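Local atomic coordinates of Exo-beta-1,4-mannosidase (Rhizomucor miehei, PDB entry 4LYP), a protein that probably hydrolyses the terminal beta-linked mannose residues of beta-mannosides as a family 5 glycoside hydrolase, and can also carry out transglycosylation. Residues R58-W63 / N94-M99; A145-G150 / P228-W233; C290-E295 / E313-F318. All blocks are in the same frame, centred on the assembly; numbering follows the deposited sequence.

Interaction 1. Residues R58-W63 / N94-M99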
ATOM      1  N   ARG A  58       1.135   7.900  10.888  1.00  6.55           N
ATOM      2  CA  ARG A  58       0.783   9.103  10.135  1.00  7.19           C
ATOM      3  C   ARG A  58       1.168   8.834   8.690  1.00  6.23           C
ATOM      4  O   ARG A  58       2.246   9.257   8.228  1.00  7.44           O
ATOM      5  CB  ARG A  58       1.550  10.304  10.713  1.00  7.67           C
ATOM      6  CG  ARG A  58       1.075  10.704  12.105  1.00  8.81           C
ATOM      7  CD  ARG A  58       1.987  11.793  12.689  1.00 10.24           C
ATOM      8  NE  ARG A  58       3.256  11.269  13.197  1.00  9.45           N
ATOM      9  CZ  ARG A  58       4.454  11.874  13.067  1.00  9.57           C
ATOM     10  NH1 ARG A  58       4.645  12.891  12.242  1.00 12.72           N
ATOM     11  NH2 ARG A  58       5.474  11.410  13.797  1.00 11.04           N
ATOM     12  N   GLY A  59       0.372   8.012   7.991  1.00  6.66           N
ATOM     13  CA  GLY A  59       0.890   7.341   6.832  1.00  7.30           C
ATOM     14  C   GLY A  59       0.371   7.840   5.508  1.00  6.27           C
ATOM     15  O   GLY A  59      -0.669   8.507   5.369  1.00  6.86           O
ATOM     16  N   ALA A  60       1.132   7.416   4.486  1.00  6.52           N
ATOM     17  CA  ALA A  60       0.687   7.579   3.068  1.00  6.44           C
ATOM     18  C   ALA A  60       1.047   6.322   2.286  1.00  5.58           C
ATOM     19  O   ALA A  60       1.979   5.583   2.696  1.00  6.62           O
ATOM     20  CB  ALA A  60       1.381   8.767   2.393  1.00  7.37           C
ATOM     21  N   ASN A  61       0.419   6.115   1.148  1.00  5.95           N
ATOM     22  CA  ASN A  61       0.895   5.133   0.161  1.00  5.70           C
ATOM     23  C   ASN A  61       1.741   5.865  -0.888  1.00  5.52           C
ATOM     24  O   ASN A  61       1.384   6.942  -1.384  1.00  6.55           O
ATOM     25  CB  ASN A  61      -0.278   4.471  -0.549  1.00  6.15           C
ATOM     26  CG  ASN A  61      -0.909   3.408   0.331  1.00  5.63           C
ATOM     27  OD1 ASN A  61      -0.455   2.244   0.327  1.00  6.38           O
ATOM     28  ND2 ASN A  61      -1.931   3.772   1.102  1.00  5.69           N
ATOM     29  N   TYR A  62       2.872   5.240  -1.216  1.00  6.35           N
ATOM     30  CA  TYR A  62       3.840   5.777  -2.195  1.00  5.97           C
ATOM     31  C   TYR A  62       4.482   4.591  -2.901  1.00  6.08           C
ATOM     32  O   TYR A  62       5.711   4.398  -2.893  1.00  6.87           O
ATOM     33  CB  TYR A  62       4.860   6.645  -1.453  1.00  6.80           C
ATOM     34  CG  TYR A  62       5.734   7.531  -2.349  1.00  6.25           C
ATOM     35  CD1 TYR A  62       5.131   8.529  -3.142  1.00  7.54           C
ATOM     36  CD2 TYR A  62       7.121   7.432  -2.333  1.00  6.94           C
ATOM     37  CE1 TYR A  62       5.894   9.374  -3.959  1.00  7.90           C
ATOM     38  CE2 TYR A  62       7.874   8.299  -3.093  1.00  7.06           C
ATOM     39  CZ  TYR A  62       7.269   9.233  -3.901  1.00  7.27           C
ATOM     40  OH  TYR A  62       8.092  10.041  -4.677  1.00  7.98           O
ATOM     41  N   TRP A  63       3.647   3.782  -3.537  1.00  6.03           N
ATOM     42  CA  TRP A  63       4.059   2.562  -4.225  1.00  6.14           C
ATOM     43  C   TRP A  63       4.942   2.848  -5.429  1.00  5.78           C
ATOM     44  O   TRP A  63       5.666   1.953  -5.895  1.00  6.55           O
ATOM     45  CB  TRP A  63       2.831   1.753  -4.639  1.00  6.11           C
ATOM     46  CG  TRP A  63       1.938   2.560  -5.553  1.00  6.14           C
ATOM     47  CD1 TRP A  63       0.907   3.438  -5.191  1.00  6.85           C
ATOM     48  CD2 TRP A  63       2.104   2.728  -6.972  1.00  5.84           C
ATOM     49  NE1 TRP A  63       0.476   4.133  -6.284  1.00  6.78           N
ATOM     50  CE2 TRP A  63       1.174   3.736  -7.388  1.00  6.33           C
ATOM     51  CE3 TRP A  63       2.945   2.114  -7.917  1.00  6.91           C
ATOM     52  CZ2 TRP A  63       1.108   4.162  -8.702  1.00  7.11           C
ATOM     53  CZ3 TRP A  63       2.830   2.497  -9.244  1.00  7.58           C
ATOM     54  CH2 TRP A  63       1.969   3.537  -9.629  1.00  7.39           C
ATOM     55  N   ASN A  94       4.885  10.059   8.738  1.00  6.51           N
ATOM     56  CA  ASN A  94       5.972   9.295   9.351  1.00  7.25           C
ATOM     57  C   ASN A  94       6.103   7.875   8.770  1.00  6.09           C
ATOM     58  O   ASN A  94       6.990   7.126   9.227  1.00  7.53           O
ATOM     59  CB  ASN A  94       5.907   9.227  10.867  1.00  7.56           C
ATOM     60  CG  ASN A  94       4.828   8.294  11.373  1.00  7.76           C
ATOM     61  OD1 ASN A  94       3.935   7.876  10.590  1.00  7.40           O
ATOM     62  ND2 ASN A  94       4.816   8.016  12.657  1.00  8.53           N
ATOM     63  N   ASN A  95       5.272   7.477   7.808  1.00  6.77           N
ATOM     64  CA  ASN A  95       5.205   6.096   7.394  1.00  6.56           C
ATOM     65  C   ASN A  95       4.731   6.027   5.958  1.00  6.25           C
ATOM     66  O   ASN A  95       3.722   6.650   5.602  1.00  7.04           O
ATOM     67  CB  ASN A  95       4.194   5.314   8.307  1.00  7.09           C
ATOM     68  CG  ASN A  95       4.095   3.838   7.974  1.00  6.06           C
ATOM     69  OD1 ASN A  95       3.145   3.416   7.292  1.00  7.38           O
ATOM     70  ND2 ASN A  95       5.056   3.051   8.426  1.00  8.14           N
ATOM     71  N   LEU A  96       5.539   5.339   5.105  1.00  5.82           N
ATOM     72  CA  LEU A  96       5.121   5.115   3.707  1.00  6.27           C
ATOM     73  C   LEU A  96       4.951   3.612   3.484  1.00  5.35           C
ATOM     74  O   LEU A  96       5.818   2.806   3.811  1.00  6.06           O
ATOM     75  CB  LEU A  96       6.153   5.617   2.688  1.00  7.09           C
ATOM     76  CG  LEU A  96       6.496   7.116   2.833  1.00  7.17           C
ATOM     77  CD1 LEU A  96       7.505   7.476   1.751  1.00  7.40           C
ATOM     78  CD2 LEU A  96       5.244   8.018   2.698  1.00  8.49           C
ATOM     79  N   ARG A  97       3.788   3.269   2.924  1.00  6.14           N
ATOM     80  CA  ARG A  97       3.557   1.913   2.382  1.00  5.82           C
ATOM     81  C   ARG A  97       4.059   1.935   0.952  1.00  5.95           C
ATOM     82  O   ARG A  97       3.593   2.743   0.147  1.00  5.91           O
ATOM     83  CB  ARG A  97       2.087   1.542   2.532  1.00  6.75           C
ATOM     84  CG  ARG A  97       1.790   0.164   1.977  1.00  6.59           C
ATOM     85  CD  ARG A  97       0.448  -0.317   2.492  1.00  6.99           C
ATOM     86  NE  ARG A  97       0.038  -1.588   1.852  1.00  6.19           N
ATOM     87  CZ  ARG A  97      -0.830  -1.728   0.859  1.00  5.63           C
ATOM     88  NH1 ARG A  97      -1.296  -0.673   0.205  1.00  6.53           N
ATOM     89  NH2 ARG A  97      -1.160  -2.957   0.465  1.00  7.01           N
ATOM     90  N   VAL A  98       5.033   1.090   0.663  1.00  5.84           N
ATOM     91  CA  VAL A  98       5.762   1.123  -0.583  1.00  6.56           C
ATOM     92  C   VAL A  98       5.702  -0.274  -1.229  1.00  6.25           C
ATOM     93  O   VAL A  98       5.447  -1.258  -0.575  1.00  7.11           O
ATOM     94  CB  VAL A  98       7.206   1.644  -0.422  1.00  6.91           C
ATOM     95  CG1 VAL A  98       7.173   3.016   0.231  1.00  8.68           C
ATOM     96  CG2 VAL A  98       8.060   0.666   0.330  1.00  8.21           C
ATOM     97  N   MET A  99       5.996  -0.290  -2.506  1.00  6.17           N
ATOM     98  CA  MET A  99       6.007  -1.551  -3.234  0.50  6.86           C
ATOM     99  C   MET A  99       7.452  -2.004  -3.468  1.00  6.61           C
ATOM    100  O   MET A  99       8.233  -1.362  -4.058  1.00  9.77           O
ATOM    101  CB  MET A  99       5.240  -1.381  -4.552  0.50  7.81           C
ATOM    102  CG  MET A  99       5.040  -2.666  -5.367  0.50  5.60           C
ATOM    103  SD  MET A  99       4.371  -4.151  -4.497  0.50  8.56           S
ATOM    104  CE  MET A  99       3.208  -4.336  -5.809  0.50 15.69           C
TER
HETATM  105  O   HOH W   1       5.753   9.005  15.358  1.00 12.60           O
HETATM  106  O   HOH W   2       1.626   1.547  -1.461  1.00  6.53           O
HETATM  107  O   HOH W   3       7.879   1.483  -4.223  1.00  7.33           O
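Asn-94 and Arg-58 open this parallel strand pair by gripping each other twice. Asn-94 N donates to Arg-58 O, and Arg-58 N to Asn-94 OD1 at 2.8 Å from above the amide plane. Chi1 of Asn-94 (74°) turns OD1 back to that amide. The Arg-58 chain bends at chi3 and lays one guanidinium face over Asn-94 CB. A water joins Arg-58 NH2 to Asn-94 ND2, while Arg-58 NH1 bonds to Gly-92 O and Asn-94 ND2 to Leu-56 O. Asn-95 O accepts from Ala-60 N (2.9 Å). Leu-96 CD2 packs on Ala-60 CB (3.9 Å) and CD1 on Tyr-62 CD2. Arg-97 N binds Ala-60 O, and Arg-97 O accepts from Tyr-62 N. The extended Arg-97 side chain runs beside Asn-61, whose OD1 lies at the guanidinium edge, in its plane, 3.0 Å from Arg-97 NH1; amide and guanidinium are nearly perpendicular. NH1 also makes a salt bridge with Glu-337, and NH2 and NE bond to Asn-237 and Gln-234. Asn-61 ND2 bonds to Glu-336 O. Val-98 CG1 touches Tyr-62 O, and Met-99 CB meets Trp-63 CB. In the TIM barrel, helix 78-90 covers Leu-96 and Tyr-62, and strands 386-394 and 144-148 flank the pair.

Interaction 2. Residues A145-G150 / P228-W233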
ATOM      1  N   ALA A 145       8.934   2.284   6.672  1.00  6.54           N
ATOM      2  CA  ALA A 145       8.386   1.701   5.470  1.00  6.61           C
ATOM      3  C   ALA A 145       7.617   0.414   5.786  1.00  6.28           C
ATOM      4  O   ALA A 145       8.098  -0.474   6.498  1.00  7.53           O
ATOM      5  CB  ALA A 145       9.486   1.351   4.486  1.00  7.94           C
ATOM      6  N   VAL A 146       6.464   0.280   5.152  1.00  6.13           N
ATOM      7  CA  VAL A 146       5.769  -1.010   5.040  1.00  6.88           C
ATOM      8  C   VAL A 146       6.135  -1.555   3.647  1.00  6.55           C
ATOM      9  O   VAL A 146       5.822  -0.897   2.627  1.00  6.83           O
ATOM     10  CB  VAL A 146       4.232  -0.875   5.209  1.00  6.54           C
ATOM     11  CG1 VAL A 146       3.540  -2.167   4.911  1.00  8.07           C
ATOM     12  CG2 VAL A 146       3.930  -0.371   6.623  1.00  8.64           C
ATOM     13  N   MET A 147       6.861  -2.676   3.630  1.00  6.38           N
ATOM     14  CA  MET A 147       7.471  -3.192   2.385  1.00  6.34           C
ATOM     15  C   MET A 147       6.559  -4.271   1.783  1.00  6.19           C
ATOM     16  O   MET A 147       6.591  -5.415   2.236  1.00  7.25           O
ATOM     17  CB  MET A 147       8.804  -3.787   2.687  1.00  7.84           C
ATOM     18  CG  MET A 147       9.873  -2.765   3.164  1.00  7.63           C
ATOM     19  SD  MET A 147      10.507  -1.752   1.831  1.00  8.02           S
ATOM     20  CE  MET A 147      11.730  -2.904   1.183  1.00  8.20           C
ATOM     21  N   THR A 148       5.740  -3.898   0.818  1.00  6.34           N
ATOM     22  CA  THR A 148       4.789  -4.840   0.189  1.00  7.07           C
ATOM     23  C   THR A 148       5.569  -5.735  -0.779  1.00  6.86           C
ATOM     24  O   THR A 148       6.209  -5.236  -1.718  1.00  7.78           O
ATOM     25  CB  THR A 148       3.663  -4.120  -0.488  1.00  6.85           C
ATOM     26  OG1 THR A 148       3.061  -3.194   0.467  1.00  6.89           O
ATOM     27  CG2 THR A 148       2.591  -5.052  -0.997  1.00  8.03           C
ATOM     28  N   LEU A 149       5.574  -7.051  -0.521  1.00  6.61           N
ATOM     29  CA  LEU A 149       6.456  -7.974  -1.265  1.00  6.63           C
ATOM     30  C   LEU A 149       5.831  -8.570  -2.506  1.00  6.81           C
ATOM     31  O   LEU A 149       6.537  -9.278  -3.270  1.00  6.97           O
ATOM     32  CB  LEU A 149       6.927  -9.062  -0.312  1.00  7.50           C
ATOM     33  CG  LEU A 149       7.904  -8.603   0.753  1.00  7.24           C
ATOM     34  CD1 LEU A 149       7.895  -9.597   1.921  1.00  9.00           C
ATOM     35  CD2 LEU A 149       9.286  -8.501   0.127  1.00  9.27           C
ATOM     36  N   GLY A 150       4.541  -8.346  -2.722  1.00  6.76           N
ATOM     37  CA  GLY A 150       3.847  -8.901  -3.891  1.00  6.76           C
ATOM     38  C   GLY A 150       2.518  -8.258  -4.033  1.00  5.61           C
ATOM     39  O   GLY A 150       2.208  -7.315  -3.276  1.00  6.71           O
ATOM     40  N   PRO A 228      16.194  -0.589  10.616  1.00  8.89           N
ATOM     41  CA  PRO A 228      15.018  -0.208  11.384  1.00  9.41           C
ATOM     42  C   PRO A 228      14.163   0.845  10.676  1.00  8.89           C
ATOM     43  O   PRO A 228      13.092   1.225  11.185  1.00  8.85           O
ATOM     44  CB  PRO A 228      15.580   0.348  12.689  1.00 10.76           C
ATOM     45  CG  PRO A 228      16.892   0.940  12.222  1.00 11.55           C
ATOM     46  CD  PRO A 228      17.450  -0.009  11.197  1.00 10.60           C
ATOM     47  N   VAL A 229      14.575   1.332   9.487  1.00  8.35           N
ATOM     48  CA  VAL A 229      13.667   2.159   8.676  1.00  8.23           C
ATOM     49  C   VAL A 229      12.495   1.320   8.164  1.00  7.56           C
ATOM     50  O   VAL A 229      11.422   1.856   7.894  1.00  8.62           O
ATOM     51  CB  VAL A 229      14.468   2.818   7.539  1.00  8.96           C
ATOM     52  CG1 VAL A 229      13.555   3.504   6.537  1.00 10.11           C
ATOM     53  CG2 VAL A 229      15.472   3.834   8.138  1.00 11.67           C
ATOM     54  N   ILE A 230      12.689   0.004   7.985  1.00  7.71           N
ATOM     55  CA  ILE A 230      11.599  -0.874   7.593  1.00  7.40           C
ATOM     56  C   ILE A 230      10.783  -1.178   8.851  1.00  7.85           C
ATOM     57  O   ILE A 230      11.317  -1.792   9.793  1.00  8.50           O
ATOM     58  CB  ILE A 230      12.177  -2.121   6.893  1.00  7.68           C
ATOM     59  CG1 ILE A 230      12.741  -1.694   5.534  1.00  8.36           C
ATOM     60  CG2 ILE A 230      11.083  -3.197   6.758  1.00  8.76           C
ATOM     61  CD1 ILE A 230      13.583  -2.762   4.870  1.00  8.84           C
ATOM     62  N   MET A 231       9.508  -0.804   8.838  1.00  7.29           N
ATOM     63  CA  MET A 231       8.562  -1.154   9.888  1.00  7.68           C
ATOM     64  C   MET A 231       8.114  -2.592   9.754  1.00  8.13           C
ATOM     65  O   MET A 231       7.984  -3.327  10.760  1.00  8.70           O
ATOM     66  CB  MET A 231       7.353  -0.190   9.817  1.00  7.94           C
ATOM     67  CG  MET A 231       6.188  -0.719  10.651  1.00  8.27           C
ATOM     68  SD  MET A 231       4.874   0.514  10.732  1.00  8.41           S
ATOM     69  CE  MET A 231       3.463  -0.502  11.202  1.00 11.68           C
ATOM     70  N   SER A 232       7.718  -2.977   8.559  1.00  7.53           N
ATOM     71  CA  SER A 232       7.149  -4.310   8.379  1.00  7.53           C
ATOM     72  C   SER A 232       7.408  -4.854   6.986  1.00  7.01           C
ATOM     73  O   SER A 232       7.572  -4.072   6.016  1.00  7.43           O
ATOM     74  CB  SER A 232       5.637  -4.326   8.699  1.00  8.30           C
ATOM     75  OG  SER A 232       4.994  -3.538   7.736  1.00  8.75           O
ATOM     76  N   TRP A 233       7.410  -6.170   6.891  1.00  7.65           N
ATOM     77  CA  TRP A 233       7.329  -6.898   5.605  1.00  7.44           C
ATOM     78  C   TRP A 233       5.891  -7.300   5.437  1.00  7.05           C
ATOM     79  O   TRP A 233       5.288  -7.883   6.336  1.00  9.09           O
ATOM     80  CB  TRP A 233       8.162  -8.161   5.656  1.00  7.46           C
ATOM     81  CG  TRP A 233       9.614  -7.839   5.834  1.00  7.63           C
ATOM     82  CD1 TRP A 233      10.391  -7.953   6.992  1.00  8.16           C
ATOM     83  CD2 TRP A 233      10.501  -7.281   4.841  1.00  6.87           C
ATOM     84  NE1 TRP A 233      11.659  -7.472   6.764  1.00  8.23           N
ATOM     85  CE2 TRP A 233      11.770  -7.062   5.470  1.00  7.04           C
ATOM     86  CE3 TRP A 233      10.345  -6.963   3.480  1.00  7.58           C
ATOM     87  CZ2 TRP A 233      12.837  -6.525   4.788  1.00  8.06           C
ATOM     88  CZ3 TRP A 233      11.408  -6.415   2.804  1.00  7.99           C
ATOM     89  CH2 TRP A 233      12.653  -6.216   3.450  1.00  8.15           C
TER
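A beta bulge shifts the parallel pairing of two barrel strands here. Ala-145 pairs with Ile-230, but the next residue, Val-146, pairs with Ser-232, so Met-231 is the extra residue. Ala-145 O accepts from both amides at the bulge, Met-231 N at 2.8 Å and Ser-232 N at 3.3 Å. Ala-145 N donates to Val-229 O before the bulge, and Met-147 N to Ser-232 O (2.9 Å) after it. On one face of the sheet Met-147 runs alongside Trp-233. Met-147 CB touches Trp-233 CE3 at 3.6 Å. Two bends, at chi2 (-75°) and chi3 (-82°), fold the Met-147 chain so that CE reaches CZ3 of Trp-233 at 3.9 Å. Ile-230 CG2 meets Met-147 CG at 3.8 Å and also sits over the indole face of Trp-233, toward its rim. Leu-149 CD2 adds a contact with Trp-233 CE3. On the other face CG1 and CG2 of Val-146 both lie 3.5 Å from Ser-232 OG, which is hydrogen-bonded to Tyr-287. Helix 197-213 covers Met-147, Leu-149 and Trp-233, and helix 125-140 covers Ala-145 and Met-147. Strand 95-99 continues the sheet beyond strand 144-148.

Interaction 3. Residues C290-E295 / E313-F318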
ATOM      1  N   CYS A 290      -6.833  -2.836   7.090  1.00  7.28           N
ATOM      2  CA  CYS A 290      -8.013  -2.765   6.264  1.00  6.48           C
ATOM      3  C   CYS A 290      -7.790  -1.751   5.171  1.00  6.57           C
ATOM      4  O   CYS A 290      -6.934  -0.835   5.299  1.00  7.34           O
ATOM      5  CB  CYS A 290      -9.256  -2.469   7.166  1.00  8.31           C
ATOM      6  SG  CYS A 290      -9.217  -0.919   8.054  1.00  9.35           S
ATOM      7  N   HIS A 291      -8.515  -1.951   4.060  1.00  6.81           N
ATOM      8  CA  HIS A 291      -8.493  -1.037   2.913  1.00  6.59           C
ATOM      9  C   HIS A 291      -9.939  -0.724   2.649  1.00  6.55           C
ATOM     10  O   HIS A 291     -10.769  -1.629   2.478  1.00  9.65           O
ATOM     11  CB  HIS A 291      -7.977  -1.731   1.659  1.00  7.34           C
ATOM     12  CG  HIS A 291      -6.557  -2.237   1.693  1.00  6.61           C
ATOM     13  ND1 HIS A 291      -5.940  -2.769   0.604  1.00  6.44           N
ATOM     14  CD2 HIS A 291      -5.654  -2.293   2.709  1.00  7.08           C
ATOM     15  CE1 HIS A 291      -4.703  -3.152   0.934  1.00  7.64           C
ATOM     16  NE2 HIS A 291      -4.504  -2.884   2.190  1.00  6.73           N
ATOM     17  N   CYS A 292     -10.336   0.580   2.600  1.00  6.76           N
ATOM     18  CA  CYS A 292     -11.729   0.947   2.436  1.00  6.80           C
ATOM     19  C   CYS A 292     -11.920   1.693   1.113  1.00  6.85           C
ATOM     20  O   CYS A 292     -11.310   2.793   0.923  1.00  7.40           O
ATOM     21  CB  CYS A 292     -12.159   1.846   3.610  1.00  8.74           C
ATOM     22  SG  CYS A 292     -13.942   2.280   3.453  1.00  9.03           S
ATOM     23  N   TRP A 293     -12.721   1.118   0.206  1.00  6.28           N
ATOM     24  CA  TRP A 293     -12.881   1.623  -1.173  1.00  6.81           C
ATOM     25  C   TRP A 293     -14.303   1.783  -1.591  1.00  6.26           C
ATOM     26  O   TRP A 293     -14.872   0.940  -2.275  1.00  7.55           O
ATOM     27  CB  TRP A 293     -12.085   0.737  -2.130  1.00  7.35           C
ATOM     28  CG  TRP A 293     -10.604   0.909  -1.961  1.00  6.53           C
ATOM     29  CD1 TRP A 293      -9.667   0.041  -1.505  1.00  7.07           C
ATOM     30  CD2 TRP A 293      -9.928   2.145  -2.258  1.00  6.29           C
ATOM     31  NE1 TRP A 293      -8.402   0.667  -1.457  1.00  6.91           N
ATOM     32  CE2 TRP A 293      -8.587   1.949  -1.930  1.00  6.08           C
ATOM     33  CE3 TRP A 293     -10.350   3.394  -2.767  1.00  6.69           C
ATOM     34  CZ2 TRP A 293      -7.636   2.949  -2.154  1.00  6.10           C
ATOM     35  CZ3 TRP A 293      -9.435   4.388  -2.954  1.00  7.27           C
ATOM     36  CH2 TRP A 293      -8.088   4.172  -2.609  1.00  6.35           C
ATOM     37  N   VAL A 294     -14.922   2.914  -1.182  1.00  6.90           N
ATOM     38  CA  VAL A 294     -16.351   3.056  -1.381  1.00  7.47           C
ATOM     39  C   VAL A 294     -16.763   3.076  -2.868  1.00  6.38           C
ATOM     40  O   VAL A 294     -17.808   2.506  -3.224  1.00  7.69           O
ATOM     41  CB  VAL A 294     -16.939   4.234  -0.590  1.00  7.57           C
ATOM     42  CG1 VAL A 294     -17.025   3.882   0.888  1.00  8.74           C
ATOM     43  CG2 VAL A 294     -16.237   5.573  -0.883  1.00  8.01           C
ATOM     44  N   GLU A 295     -16.017   3.736  -3.757  1.00  7.00           N
ATOM     45  CA  GLU A 295     -16.453   3.750  -5.157  1.00  7.60           C
ATOM     46  C   GLU A 295     -16.268   2.349  -5.762  1.00  6.97           C
ATOM     47  O   GLU A 295     -17.176   1.833  -6.415  1.00  7.75           O
ATOM     48  CB  GLU A 295     -15.661   4.797  -5.951  1.00  7.69           C
ATOM     49  CG  GLU A 295     -16.039   4.834  -7.420  1.00  7.62           C
ATOM     50  CD  GLU A 295     -15.369   5.894  -8.249  1.00  7.45           C
ATOM     51  OE1 GLU A 295     -14.663   6.767  -7.677  1.00  7.85           O
ATOM     52  OE2 GLU A 295     -15.528   5.850  -9.456  1.00  9.34           O
ATOM     53  N   GLU A 313     -21.154   7.440   6.144  1.00  8.75           N
ATOM     54  CA  GLU A 313     -21.687   6.483   7.126  1.00 10.10           C
ATOM     55  C   GLU A 313     -21.047   5.118   6.940  1.00  8.38           C
ATOM     56  O   GLU A 313     -20.744   4.424   7.937  1.00  9.35           O
ATOM     57  CB  GLU A 313     -23.168   6.380   6.868  1.00 11.98           C
ATOM     58  CG  GLU A 313     -23.870   7.695   7.259  1.00 16.70           C
ATOM     59  CD  GLU A 313     -25.272   7.795   6.774  1.00 22.35           C
ATOM     60  OE1 GLU A 313     -25.833   6.839   6.254  1.00 25.68           O
ATOM     61  OE2 GLU A 313     -25.857   8.872   7.018  1.00 31.10           O
ATOM     62  N   TYR A 314     -20.773   4.705   5.694  1.00  8.61           N
ATOM     63  CA  TYR A 314     -20.119   3.427   5.442  1.00  8.54           C
ATOM     64  C   TYR A 314     -18.730   3.430   6.082  1.00  7.50           C
ATOM     65  O   TYR A 314     -18.360   2.491   6.770  1.00  8.59           O
ATOM     66  CB  TYR A 314     -20.027   3.141   3.952  1.00  8.90           C
ATOM     67  CG  TYR A 314     -19.431   1.780   3.700  1.00  9.66           C
ATOM     68  CD1 TYR A 314     -18.040   1.593   3.630  1.00  9.36           C
ATOM     69  CD2 TYR A 314     -20.261   0.672   3.564  1.00 11.94           C
ATOM     70  CE1 TYR A 314     -17.473   0.356   3.479  1.00 12.28           C
ATOM     71  CE2 TYR A 314     -19.697  -0.584   3.363  1.00 14.69           C
ATOM     72  CZ  TYR A 314     -18.264  -0.712   3.351  1.00 14.49           C
ATOM     73  OH  TYR A 314     -17.728  -1.958   3.214  1.00 20.27           O
ATOM     74  N   MET A 315     -17.954   4.476   5.853  1.00  7.93           N
ATOM     75  CA  MET A 315     -16.606   4.612   6.444  1.00  8.05           C
ATOM     76  C   MET A 315     -16.712   4.556   7.957  1.00  7.85           C
ATOM     77  O   MET A 315     -15.917   3.880   8.608  1.00  8.03           O
ATOM     78  CB  MET A 315     -15.959   5.899   5.959  1.00  9.26           C
ATOM     79  CG  MET A 315     -14.696   6.266   6.753  1.00  9.53           C
ATOM     80  SD  MET A 315     -13.308   5.052   6.538  1.00  9.58           S
ATOM     81  CE  MET A 315     -12.608   5.615   4.967  1.00  9.03           C
ATOM     82  N   HIS A 316     -17.650   5.278   8.554  1.00  8.67           N
ATOM     83  CA  HIS A 316     -17.779   5.236   9.978  1.00  8.90           C
ATOM     84  C   HIS A 316     -17.994   3.814  10.509  1.00  8.64           C
ATOM     85  O   HIS A 316     -17.337   3.395  11.488  1.00  9.29           O
ATOM     86  CB  HIS A 316     -19.003   6.108  10.383  1.00 10.68           C
ATOM     87  CG  HIS A 316     -19.277   6.077  11.825  1.00 14.51           C
ATOM     88  ND1 HIS A 316     -20.058   5.124  12.409  1.00 21.29           N
ATOM     89  CD2 HIS A 316     -18.799   6.887  12.821  1.00 22.70           C
ATOM     90  CE1 HIS A 316     -20.128   5.368  13.745  1.00 25.05           C
ATOM     91  NE2 HIS A 316     -19.312   6.416  14.007  1.00 24.40           N
ATOM     92  N   ASP A 317     -18.943   3.104   9.882  1.00  9.11           N
ATOM     93  CA  ASP A 317     -19.256   1.759  10.368  1.00  9.56           C
ATOM     94  C   ASP A 317     -18.105   0.795  10.065  1.00  8.79           C
ATOM     95  O   ASP A 317     -17.924  -0.148  10.831  1.00 10.09           O
ATOM     96  CB  ASP A 317     -20.585   1.258   9.725  1.00 11.33           C
ATOM     97  CG  ASP A 317     -21.819   2.072  10.157  1.00 14.76           C
ATOM     98  OD1 ASP A 317     -21.693   2.905  11.040  1.00 17.16           O
ATOM     99  OD2 ASP A 317     -22.838   1.858   9.505  1.00 21.27           O
ATOM    100  N   PHE A 318     -17.364   0.995   8.983  1.00  8.27           N
ATOM    101  CA  PHE A 318     -16.227   0.158   8.603  1.00  7.90           C
ATOM    102  C   PHE A 318     -15.122   0.299   9.660  1.00  7.71           C
ATOM    103  O   PHE A 318     -14.575  -0.670  10.146  1.00  8.03           O
ATOM    104  CB  PHE A 318     -15.757   0.635   7.241  1.00  8.53           C
ATOM    105  CG  PHE A 318     -14.681  -0.234   6.638  1.00  7.78           C
ATOM    106  CD1 PHE A 318     -15.014  -1.356   5.904  1.00  8.76           C
ATOM    107  CD2 PHE A 318     -13.351   0.115   6.758  1.00  9.62           C
ATOM    108  CE1 PHE A 318     -14.037  -2.149   5.285  1.00 10.12           C
ATOM    109  CE2 PHE A 318     -12.388  -0.675   6.151  1.00 10.59           C
ATOM    110  CZ  PHE A 318     -12.713  -1.800   5.433  1.00 10.15           C
TER
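Cys-292 and Phe-318 carry the main sulfur-aromatic contact between strand 288-292 and helix 308-329. Strand and helix run nearly antiparallel, with segment axes 10.3 Å apart, as in a beta-alpha unit of the TIM barrel. Cys-292 SG lies over one face of the Phe-318 ring, 4.2 Å from its centroid. With chi1 at -178°, SG is anti to the Cys-292 backbone N, which places it among the side chains of Tyr-314, Met-315 and Phe-318. The same sulfur meets the Tyr-314 ring quite differently. It lies near that ring plane, at the edge, 4.0 Å from CE1 of Tyr-314. One thiol is thus shared by two aromatic rings, over the face of one and at the rim of the other. Cys-290 adds a second, oblique sulfur contact, its SG 3.7 Å from CE2 of Phe-318.

The remaining contacts are apolar. Met-315 bends at chi2 and chi3, which brings its CE to 3.9 Å from SG of Cys-292. Cys-292 CB packs on CE2 of Phe-318 at 3.6 Å. Val-294 and Tyr-314 extend past one another from their two chains, CG1 of Val-294 3.7 Å from CD1 of Tyr-314. Phe-318 CZ also approaches the backbone oxygen of His-291, at 3.5 Å.

The segments share no hydrogen bond. His-291 is hydrogen-bonded to Glu-336 and Glu-238, and Trp-293, bonded to Glu-337, lines the pocket that holds guanidine.

The contact is buried and apolar; thiols, a thioether, a valine and two aromatic rings probably hold helix to strand by close packing and dispersion. Segment 290-295 is two-sided: Cys-290 and Cys-292 face the helix, while His-291 and Trp-293 start away from it, toward the pocket.

How the interactions relate
The three contacts follow one another along the chain; none nests in or crosses another. Interaction 1 comes first and closes a loop of 30 residues that includes helix 78-90, a beta-alpha-beta crossover between adjacent strands. Interaction 2 closes a longer excursion of 77 residues, rich in helix, between the next two strands. Interaction 3 closes the shortest loop, 17 residues, and joins a strand to its covering helix. Interactions 1 and 2 touch directly, since strands 95-99 and 144-148 are neighbours in the sheet. Arg-97 of interaction 1 packs against His-291 of interaction 3 within the barrel. Interactions 2 and 3 lie on opposite sides of the chain's centre.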